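Long-range contacts in Sodium/calcium exchanger membrane region domain-containing protein (Archaeoglobus fulgidus, PDB 4KPP), which probably exchanges calcium ions for protons across the membrane, as a member of the sodium/calcium exchanger family: residues A[82-91]-A[293-301]; A[99-110]-A[242-252]. One frame throughout, in Å; residues are numbered along the deposited sequence.

How the interactions relate
From the N terminus, helix 76-91 is the first of the four helices involved and supplies residues 82-91 to interaction 1; helix 96-127 follows directly and supplies 99-110 to interaction 2. The chain then runs through the rest of the first family region and into the second before reaching helix 242-267, its opening turns 242-252 closing the loop of interaction 2. Helix 288-299 comes later still, and residues 293-301 close the wider loop of interaction 1, inside which interaction 2 is nested. Both contacts join the first sodium/calcium exchanger region to the second. They also touch directly: D82 and F85 of helix 76-91 pack on N103 of helix 96-127; the contact centres are about 16 Å apart.

Interaction 1 (A[82-91]-A[293-301]); sequences DGYFAWKAGS and IAIIYSISA
S300 CB rests over one face of the W87 indole, a CH-pi contact, 3.7 Å from the centroid of the six-membered ring and displaced toward the rim. The tryptophan CG is anti to the backbone N (chi1 -177°), which carries the indole out to S300, and W87 CZ3 also reaches I299 CG2. S300 turns its hydroxyl inward, between its own backbone N and carbonyl carbon (chi1 63°). From there S300 OG sits 3.1 Å from W87 O and 3.0 Å from I296 O, two acceptors competing for one proton. G90, without a side chain, leaves its CA 3.2 Å from S300 OG. W87 O is shared further, by the backbone N and the OG of S91.

Toward the N-terminal ends of both segments, A86 CB fits between I293 and I296. The CG2 branch of I296 presses on W87 N at 3.4 Å and its CD1 reaches G83, while CG2 of I293 lies against the carboxylate of D82. Y297 swings its ring toward the end of helix 82-91; A89 CB meets it at the edge, 3.7 Å from CD1. Segments 82-91 and 293-299 run roughly parallel, crossing at -35° with a closest approach of 7.4 Å between their axes: a small-residue helix-helix interface, built on G83, A86 and G90, between predicted transmembrane helices of the two exchanger regions.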
loop_
_atom_site.group_PDB
_atom_site.type_symbol
_atom_site.label_atom_id
_atom_site.label_comp_id
_atom_site.label_asym_id
_atom_site.label_seq_id
_atom_site.Cartn_x
_atom_site.Cartn_y
_atom_site.Cartn_z
ATOM N N ASP A 82 1.742 -0.328 -10.572
ATOM C CA ASP A 82 1.953 -1.767 -10.669
ATOM C C ASP A 82 1.038 -2.356 -11.734
ATOM O O ASP A 82 1.406 -3.302 -12.432
ATOM C CB ASP A 82 1.697 -2.446 -9.326
ATOM C CG ASP A 82 2.400 -3.783 -9.209
ATOM O OD1 ASP A 82 3.035 -4.217 -10.197
ATOM O OD2 ASP A 82 2.311 -4.406 -8.130
ATOM N N GLY A 83 -0.157 -1.784 -11.854
ATOM C CA GLY A 83 -1.101 -2.187 -12.877
ATOM C C GLY A 83 -0.570 -1.922 -14.272
ATOM O O GLY A 83 -0.796 -2.716 -15.186
ATOM N N TYR A 84 0.135 -0.806 -14.437
ATOM C CA TYR A 84 0.738 -0.480 -15.725
ATOM C C TYR A 84 1.775 -1.521 -16.119
ATOM O O TYR A 84 1.819 -1.960 -17.264
ATOM C CB TYR A 84 1.381 0.913 -15.706
ATOM C CG TYR A 84 2.235 1.185 -16.929
ATOM C CD1 TYR A 84 1.655 1.553 -18.136
ATOM C CD2 TYR A 84 3.619 1.059 -16.880
ATOM C CE1 TYR A 84 2.426 1.792 -19.258
ATOM C CE2 TYR A 84 4.398 1.294 -17.999
ATOM C CZ TYR A 84 3.795 1.661 -19.182
ATOM O OH TYR A 84 4.564 1.896 -20.297
ATOM N N PHE A 85 2.618 -1.895 -15.163
ATOM C CA PHE A 85 3.631 -2.925 -15.376
ATOM C C PHE A 85 2.997 -4.261 -15.755
ATOM O O PHE A 85 3.496 -4.968 -16.628
ATOM C CB PHE A 85 4.472 -3.111 -14.112
ATOM C CG PHE A 85 5.425 -1.986 -13.844
ATOM C CD1 PHE A 85 6.063 -1.344 -14.888
ATOM C CD2 PHE A 85 5.684 -1.576 -12.548
ATOM C CE1 PHE A 85 6.942 -0.317 -14.649
ATOM C CE2 PHE A 85 6.565 -0.542 -12.300
ATOM C CZ PHE A 85 7.194 0.088 -13.352
ATOM N N ALA A 86 1.905 -4.611 -15.088
ATOM C CA ALA A 86 1.205 -5.853 -15.395
ATOM C C ALA A 86 0.545 -5.795 -16.775
ATOM O O ALA A 86 0.508 -6.795 -17.491
ATOM C CB ALA A 86 0.183 -6.181 -14.310
ATOM N N TRP A 87 0.031 -4.624 -17.145
ATOM C CA TRP A 87 -0.574 -4.453 -18.463
ATOM C C TRP A 87 0.461 -4.635 -19.566
ATOM O O TRP A 87 0.228 -5.362 -20.535
ATOM C CB TRP A 87 -1.251 -3.085 -18.601
ATOM C CG TRP A 87 -1.945 -2.910 -19.928
ATOM C CD1 TRP A 87 -1.387 -2.468 -21.097
ATOM C CD2 TRP A 87 -3.317 -3.193 -20.225
ATOM N NE1 TRP A 87 -2.329 -2.454 -22.097
ATOM C CE2 TRP A 87 -3.522 -2.893 -21.588
ATOM C CE3 TRP A 87 -4.395 -3.666 -19.469
ATOM C CZ2 TRP A 87 -4.761 -3.052 -22.208
ATOM C CZ3 TRP A 87 -5.623 -3.822 -20.088
ATOM C CH2 TRP A 87 -5.795 -3.517 -21.443
ATOM N N LYS A 88 1.603 -3.973 -19.415
ATOM C CA LYS A 88 2.695 -4.115 -20.368
ATOM C C LYS A 88 3.212 -5.550 -20.401
ATOM O O LYS A 88 3.587 -6.055 -21.457
ATOM C CB LYS A 88 3.830 -3.147 -20.033
ATOM C CG LYS A 88 3.401 -1.680 -20.000
ATOM C CD LYS A 88 2.909 -1.203 -21.362
ATOM C CE LYS A 88 4.002 -1.303 -22.420
ATOM N NZ LYS A 88 3.539 -0.823 -23.753
ATOM N N ALA A 89 3.216 -6.204 -19.245
ATOM C CA ALA A 89 3.675 -7.588 -19.141
ATOM C C ALA A 89 2.880 -8.543 -20.029
ATOM O O ALA A 89 3.442 -9.451 -20.632
ATOM C CB ALA A 89 3.633 -8.058 -17.687
ATOM N N GLY A 90 1.571 -8.335 -20.106
ATOM C CA GLY A 90 0.709 -9.223 -20.867
ATOM C C GLY A 90 0.571 -8.823 -22.324
ATOM O O GLY A 90 0.388 -9.674 -23.192
ATOM N N SER A 91 0.662 -7.524 -22.591
ATOM C CA SER A 91 0.498 -7.008 -23.946
ATOM C C SER A 91 1.818 -6.978 -24.709
ATOM O O SER A 91 1.840 -7.101 -25.931
ATOM C CB SER A 91 -0.115 -5.609 -23.914
ATOM O OG SER A 91 0.738 -4.698 -23.247
ATOM N N ILE A 293 -2.570 -7.661 -10.338
ATOM C CA ILE A 293 -1.521 -7.790 -11.344
ATOM C C ILE A 293 -1.625 -9.104 -12.125
ATOM O O ILE A 293 -1.336 -9.143 -13.321
ATOM C CB ILE A 293 -0.095 -7.606 -10.763
ATOM C CG1 ILE A 293 0.239 -8.705 -9.754
ATOM C CG2 ILE A 293 0.059 -6.218 -10.141
ATOM C CD1 ILE A 293 1.682 -8.691 -9.301
ATOM N N ALA A 294 -2.056 -10.170 -11.456
ATOM C CA ALA A 294 -2.231 -11.457 -12.125
ATOM C C ALA A 294 -3.436 -11.420 -13.061
ATOM O O ALA A 294 -3.389 -11.959 -14.166
ATOM C CB ALA A 294 -2.372 -12.579 -11.107
ATOM N N ILE A 295 -4.512 -10.776 -12.615
ATOM C CA ILE A 295 -5.708 -10.612 -13.437
ATOM C C ILE A 295 -5.410 -9.754 -14.665
ATOM O O ILE A 295 -5.735 -10.137 -15.790
ATOM C CB ILE A 295 -6.876 -9.989 -12.632
ATOM C CG1 ILE A 295 -7.513 -11.037 -11.716
ATOM C CG2 ILE A 295 -7.933 -9.429 -13.566
ATOM C CD1 ILE A 295 -8.590 -10.484 -10.800
ATOM N N ILE A 296 -4.786 -8.601 -14.439
ATOM C CA ILE A 296 -4.408 -7.691 -15.517
ATOM C C ILE A 296 -3.502 -8.377 -16.541
ATOM O O ILE A 296 -3.625 -8.146 -17.746
ATOM C CB ILE A 296 -3.733 -6.410 -14.963
ATOM C CG1 ILE A 296 -4.773 -5.508 -14.294
ATOM C CG2 ILE A 296 -3.031 -5.637 -16.065
ATOM C CD1 ILE A 296 -4.203 -4.199 -13.773
ATOM N N TYR A 297 -2.608 -9.235 -16.058
ATOM C CA TYR A 297 -1.719 -9.997 -16.931
ATOM C C TYR A 297 -2.496 -10.851 -17.938
ATOM O O TYR A 297 -2.058 -11.034 -19.074
ATOM C CB TYR A 297 -0.778 -10.874 -16.098
ATOM C CG TYR A 297 0.239 -11.648 -16.912
ATOM C CD1 TYR A 297 1.320 -11.004 -17.505
ATOM C CD2 TYR A 297 0.127 -13.022 -17.074
ATOM C CE1 TYR A 297 2.253 -11.705 -18.246
ATOM C CE2 TYR A 297 1.057 -13.734 -17.813
ATOM C CZ TYR A 297 2.119 -13.070 -18.395
ATOM O OH TYR A 297 3.050 -13.766 -19.133
ATOM N N SER A 298 -3.649 -11.368 -17.520
ATOM C CA SER A 298 -4.494 -12.150 -18.415
ATOM C C SER A 298 -5.333 -11.251 -19.317
ATOM O O SER A 298 -5.537 -11.555 -20.490
ATOM C CB SER A 298 -5.402 -13.091 -17.625
ATOM O OG SER A 298 -4.679 -14.198 -17.119
ATOM N N ILE A 299 -5.820 -10.145 -18.764
ATOM C CA ILE A 299 -6.680 -9.234 -19.513
ATOM C C ILE A 299 -5.942 -8.551 -20.662
ATOM O O ILE A 299 -6.435 -8.518 -21.788
ATOM C CB ILE A 299 -7.313 -8.163 -18.595
ATOM C CG1 ILE A 299 -8.234 -8.823 -17.566
ATOM C CG2 ILE A 299 -8.084 -7.139 -19.418
ATOM C CD1 ILE A 299 -8.974 -7.838 -16.692
ATOM N N SER A 300 -4.760 -8.014 -20.371
ATOM C CA SER A 300 -3.979 -7.278 -21.365
ATOM C C SER A 300 -3.507 -8.163 -22.514
ATOM O O SER A 300 -3.232 -7.676 -23.610
ATOM C CB SER A 300 -2.778 -6.592 -20.710
ATOM O OG SER A 300 -1.885 -7.536 -20.146
ATOM N N ALA A 301 -3.421 -9.464 -22.256
ATOM C CA ALA A 301 -3.022 -10.424 -23.277
ATOM C C ALA A 301 -4.252 -11.008 -23.961
ATOM O O ALA A 301 -4.135 -11.705 -24.971
ATOM C CB ALA A 301 -2.188 -11.535 -22.661
#

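Interaction 2 (A[99-110]-A[242-252])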
loop_
_atom_site.group_PDB
_atom_site.type_symbol
_atom_site.label_atom_id
_atom_site.label_comp_id
_atom_site.label_asym_id
_atom_site.label_seq_id
_atom_site.Cartn_x
_atom_site.Cartn_y
_atom_site.Cartn_z
ATOM N N TYR A 99 8.991 -6.935 -13.692
ATOM C CA TYR A 99 8.723 -5.641 -13.064
ATOM C C TYR A 99 7.427 -5.640 -12.254
ATOM O O TYR A 99 7.349 -5.009 -11.200
ATOM C CB TYR A 99 8.689 -4.517 -14.105
ATOM C CG TYR A 99 10.020 -4.232 -14.776
ATOM C CD1 TYR A 99 11.214 -4.728 -14.257
ATOM C CD2 TYR A 99 10.082 -3.455 -15.927
ATOM C CE1 TYR A 99 12.430 -4.463 -14.876
ATOM C CE2 TYR A 99 11.291 -3.183 -16.549
ATOM C CZ TYR A 99 12.460 -3.689 -16.022
ATOM O OH TYR A 99 13.657 -3.415 -16.647
ATOM N N ALA A 100 6.417 -6.353 -12.746
ATOM C CA ALA A 100 5.120 -6.398 -12.084
ATOM C C ALA A 100 5.240 -6.979 -10.684
ATOM O O ALA A 100 4.650 -6.463 -9.732
ATOM C CB ALA A 100 4.122 -7.204 -12.910
ATOM N N THR A 101 6.018 -8.047 -10.557
ATOM C CA THR A 101 6.184 -8.705 -9.268
ATOM C C THR A 101 7.192 -7.968 -8.389
ATOM O O THR A 101 7.004 -7.854 -7.178
ATOM C CB THR A 101 6.596 -10.175 -9.427
ATOM O OG1 THR A 101 5.675 -10.830 -10.308
ATOM C CG2 THR A 101 6.584 -10.872 -8.075
ATOM N N ALA A 102 8.253 -7.460 -9.008
ATOM C CA ALA A 102 9.265 -6.688 -8.292
ATOM C C ALA A 102 8.673 -5.425 -7.668
ATOM O O ALA A 102 9.008 -5.069 -6.542
ATOM C CB ALA A 102 10.425 -6.334 -9.216
ATOM N N ASN A 103 7.795 -4.751 -8.405
ATOM C CA ASN A 103 7.151 -3.538 -7.906
ATOM C C ASN A 103 6.198 -3.838 -6.752
ATOM O O ASN A 103 6.112 -3.082 -5.783
ATOM C CB ASN A 103 6.410 -2.818 -9.037
ATOM C CG ASN A 103 5.784 -1.512 -8.586
ATOM O OD1 ASN A 103 4.607 -1.466 -8.230
ATOM N ND2 ASN A 103 6.572 -0.442 -8.602
ATOM N N MET A 104 5.491 -4.955 -6.866
ATOM C CA MET A 104 4.544 -5.383 -5.846
ATOM C C MET A 104 5.254 -5.753 -4.545
ATOM O O MET A 104 4.825 -5.370 -3.455
ATOM C CB MET A 104 3.749 -6.581 -6.360
ATOM C CG MET A 104 2.559 -6.961 -5.506
ATOM S SD MET A 104 2.650 -8.683 -4.989
ATOM C CE MET A 104 3.782 -8.556 -3.632
ATOM N N THR A 105 6.334 -6.517 -4.664
ATOM C CA THR A 105 7.099 -6.942 -3.498
ATOM C C THR A 105 7.815 -5.750 -2.872
ATOM O O THR A 105 7.933 -5.651 -1.647
ATOM C CB THR A 105 8.120 -8.039 -3.856
ATOM O OG1 THR A 105 8.927 -7.603 -4.957
ATOM C CG2 THR A 105 7.404 -9.333 -4.238
ATOM N N GLY A 106 8.283 -4.841 -3.721
ATOM C CA GLY A 106 8.904 -3.619 -3.251
ATOM C C GLY A 106 7.937 -2.798 -2.423
ATOM O O GLY A 106 8.280 -2.329 -1.334
ATOM N N ALA A 107 6.722 -2.635 -2.935
ATOM C CA ALA A 107 5.694 -1.869 -2.240
ATOM C C ALA A 107 5.410 -2.456 -0.860
ATOM O O ALA A 107 5.394 -1.729 0.134
ATOM C CB ALA A 107 4.420 -1.801 -3.073
ATOM N N ASN A 108 5.208 -3.770 -0.807
ATOM C CA ASN A 108 4.921 -4.463 0.447
ATOM C C ASN A 108 6.033 -4.348 1.478
ATOM O O ASN A 108 5.781 -4.021 2.634
ATOM C CB ASN A 108 4.617 -5.943 0.196
ATOM C CG ASN A 108 3.182 -6.180 -0.208
ATOM O OD1 ASN A 108 2.323 -6.441 0.632
ATOM N ND2 ASN A 108 2.910 -6.082 -1.500
ATOM N N ARG A 109 7.263 -4.626 1.059
ATOM C CA ARG A 109 8.390 -4.634 1.984
ATOM C C ARG A 109 8.767 -3.233 2.460
ATOM O O ARG A 109 9.162 -3.047 3.613
ATOM C CB ARG A 109 9.595 -5.359 1.374
ATOM C CG ARG A 109 9.318 -6.823 1.050
ATOM C CD ARG A 109 10.536 -7.706 1.296
ATOM N NE ARG A 109 11.674 -7.327 0.463
ATOM C CZ ARG A 109 11.874 -7.767 -0.774
ATOM N NH1 ARG A 109 11.009 -8.602 -1.331
ATOM N NH2 ARG A 109 12.937 -7.368 -1.457
ATOM N N LEU A 110 8.625 -2.253 1.574
ATOM C CA LEU A 110 8.892 -0.863 1.922
ATOM C C LEU A 110 7.882 -0.375 2.950
ATOM O O LEU A 110 8.215 0.394 3.849
ATOM C CB LEU A 110 8.817 0.021 0.678
ATOM C CG LEU A 110 9.165 1.498 0.854
ATOM C CD1 LEU A 110 10.654 1.732 0.627
ATOM C CD2 LEU A 110 8.320 2.367 -0.068
ATOM N N GLU A 242 17.597 -1.208 -13.459
ATOM C CA GLU A 242 16.177 -0.894 -13.568
ATOM C C GLU A 242 15.336 -1.517 -12.454
ATOM O O GLU A 242 14.280 -0.992 -12.101
ATOM C CB GLU A 242 15.641 -1.333 -14.933
ATOM C CG GLU A 242 16.223 -0.566 -16.107
ATOM C CD GLU A 242 15.930 -1.235 -17.435
ATOM O OE1 GLU A 242 16.374 -2.386 -17.627
ATOM O OE2 GLU A 242 15.256 -0.616 -18.286
ATOM N N PHE A 243 15.805 -2.634 -11.907
ATOM C CA PHE A 243 15.078 -3.312 -10.840
ATOM C C PHE A 243 15.031 -2.478 -9.572
ATOM O O PHE A 243 14.069 -2.552 -8.812
ATOM C CB PHE A 243 15.678 -4.688 -10.544
ATOM C CG PHE A 243 15.168 -5.769 -11.445
ATOM C CD1 PHE A 243 13.893 -6.288 -11.271
ATOM C CD2 PHE A 243 15.956 -6.267 -12.470
ATOM C CE1 PHE A 243 13.412 -7.286 -12.103
ATOM C CE2 PHE A 243 15.484 -7.265 -13.307
ATOM C CZ PHE A 243 14.209 -7.776 -13.123
ATOM N N LEU A 244 16.068 -1.679 -9.349
ATOM C CA LEU A 244 16.111 -0.812 -8.181
ATOM C C LEU A 244 15.070 0.302 -8.298
ATOM O O LEU A 244 14.449 0.693 -7.308
ATOM C CB LEU A 244 17.511 -0.227 -8.000
ATOM C CG LEU A 244 18.651 -1.239 -7.828
ATOM C CD1 LEU A 244 19.987 -0.524 -7.696
ATOM C CD2 LEU A 244 18.409 -2.159 -6.633
ATOM N N ALA A 245 14.878 0.804 -9.513
ATOM C CA ALA A 245 13.893 1.849 -9.766
ATOM C C ALA A 245 12.473 1.298 -9.641
ATOM O O ALA A 245 11.626 1.884 -8.972
ATOM C CB ALA A 245 14.111 2.462 -11.146
ATOM N N VAL A 246 12.231 0.164 -10.288
ATOM C CA VAL A 246 10.928 -0.496 -10.266
ATOM C C VAL A 246 10.524 -0.933 -8.859
ATOM O O VAL A 246 9.369 -0.784 -8.455
ATOM C CB VAL A 246 10.918 -1.727 -11.206
ATOM C CG1 VAL A 246 9.674 -2.580 -10.978
ATOM C CG2 VAL A 246 11.012 -1.287 -12.655
ATOM N N GLN A 247 11.489 -1.449 -8.107
ATOM C CA GLN A 247 11.204 -2.040 -6.805
ATOM C C GLN A 247 11.235 -1.034 -5.660
ATOM O O GLN A 247 10.453 -1.143 -4.713
ATOM C CB GLN A 247 12.184 -3.178 -6.524
ATOM C CG GLN A 247 11.806 -4.061 -5.359
ATOM C CD GLN A 247 12.596 -5.356 -5.336
ATOM O OE1 GLN A 247 12.067 -6.408 -4.987
ATOM N NE2 GLN A 247 13.869 -5.283 -5.707
ATOM N N TRP A 248 12.131 -0.054 -5.736
ATOM C CA TRP A 248 12.338 0.841 -4.599
ATOM C C TRP A 248 11.927 2.293 -4.831
ATOM O O TRP A 248 11.330 2.917 -3.953
ATOM C CB TRP A 248 13.786 0.762 -4.104
ATOM C CG TRP A 248 14.228 -0.639 -3.803
ATOM C CD1 TRP A 248 15.281 -1.302 -4.361
ATOM C CD2 TRP A 248 13.618 -1.557 -2.884
ATOM N NE1 TRP A 248 15.372 -2.568 -3.842
ATOM C CE2 TRP A 248 14.363 -2.750 -2.933
ATOM C CE3 TRP A 248 12.521 -1.483 -2.019
ATOM C CZ2 TRP A 248 14.046 -3.863 -2.152
ATOM C CZ3 TRP A 248 12.208 -2.590 -1.245
ATOM C CH2 TRP A 248 12.968 -3.762 -1.316
ATOM N N ILE A 249 12.245 2.832 -6.002
ATOM C CA ILE A 249 11.938 4.232 -6.275
ATOM C C ILE A 249 10.461 4.445 -6.593
ATOM O O ILE A 249 9.828 5.338 -6.036
ATOM C CB ILE A 249 12.812 4.809 -7.404
ATOM C CG1 ILE A 249 14.291 4.705 -7.031
ATOM C CG2 ILE A 249 12.449 6.262 -7.669
ATOM C CD1 ILE A 249 15.222 5.272 -8.081
ATOM N N ALA A 250 9.915 3.619 -7.481
ATOM C CA ALA A 250 8.508 3.736 -7.863
ATOM C C ALA A 250 7.515 3.597 -6.697
ATOM O O ALA A 250 6.589 4.398 -6.590
ATOM C CB ALA A 250 8.160 2.770 -9.009
ATOM N N PRO A 251 7.691 2.586 -5.824
ATOM C CA PRO A 251 6.750 2.524 -4.700
ATOM C C PRO A 251 6.936 3.675 -3.714
ATOM O O PRO A 251 5.977 4.066 -3.046
ATOM C CB PRO A 251 7.099 1.195 -4.022
ATOM C CG PRO A 251 7.741 0.390 -5.077
ATOM C CD PRO A 251 8.522 1.371 -5.895
ATOM N N LEU A 252 8.153 4.206 -3.626
ATOM C CA LEU A 252 8.431 5.319 -2.726
ATOM C C LEU A 252 7.549 6.505 -3.091
ATOM O O LEU A 252 7.020 7.191 -2.221
ATOM C CB LEU A 252 9.906 5.716 -2.794
ATOM C CG LEU A 252 10.426 6.521 -1.600
ATOM C CD1 LEU A 252 10.488 5.655 -0.347
ATOM C CD2 LEU A 252 11.784 7.138 -1.901
HETATM O O HOH W 1 15.867 -4.660 -16.348
#
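Y99 turns its edge to the face of F243, with centroids 5.4 Å apart and planes at 79°, while V246 CG2 covers one face of the tyrosine at 3.8 Å from its centroid. A102 CB meets the edge of F243. At the far end, L110 CD2 packs on P251 and L252 CD1. R109 places NH2 3.6 Å from W248 CH2, near the indole edge, but its charge is paired with E316.

Polar links are few. N103, its CG anti to the backbone N (chi1 -177°), sends ND2 to V246 O at 2.8 Å, in the carbonyl plane. A water bridges Y99 OH (2.6 Å) and E242 OE1 (2.7 Å); OE2 of that glutamate forms a salt bridge with R236.

Close backbone approach comes at G106, whose CA makes a C-H...O contact with Q247 O at 3.3 Å. Q247 sits as a knob among A102, T105, G106 and R109, and P251 among N103, G106, A107 and L110. Knobs-into-holes packing thus joins two membrane helices crossing at -43°, the second carrying a pi-type turn at 245-249 and a proline kink.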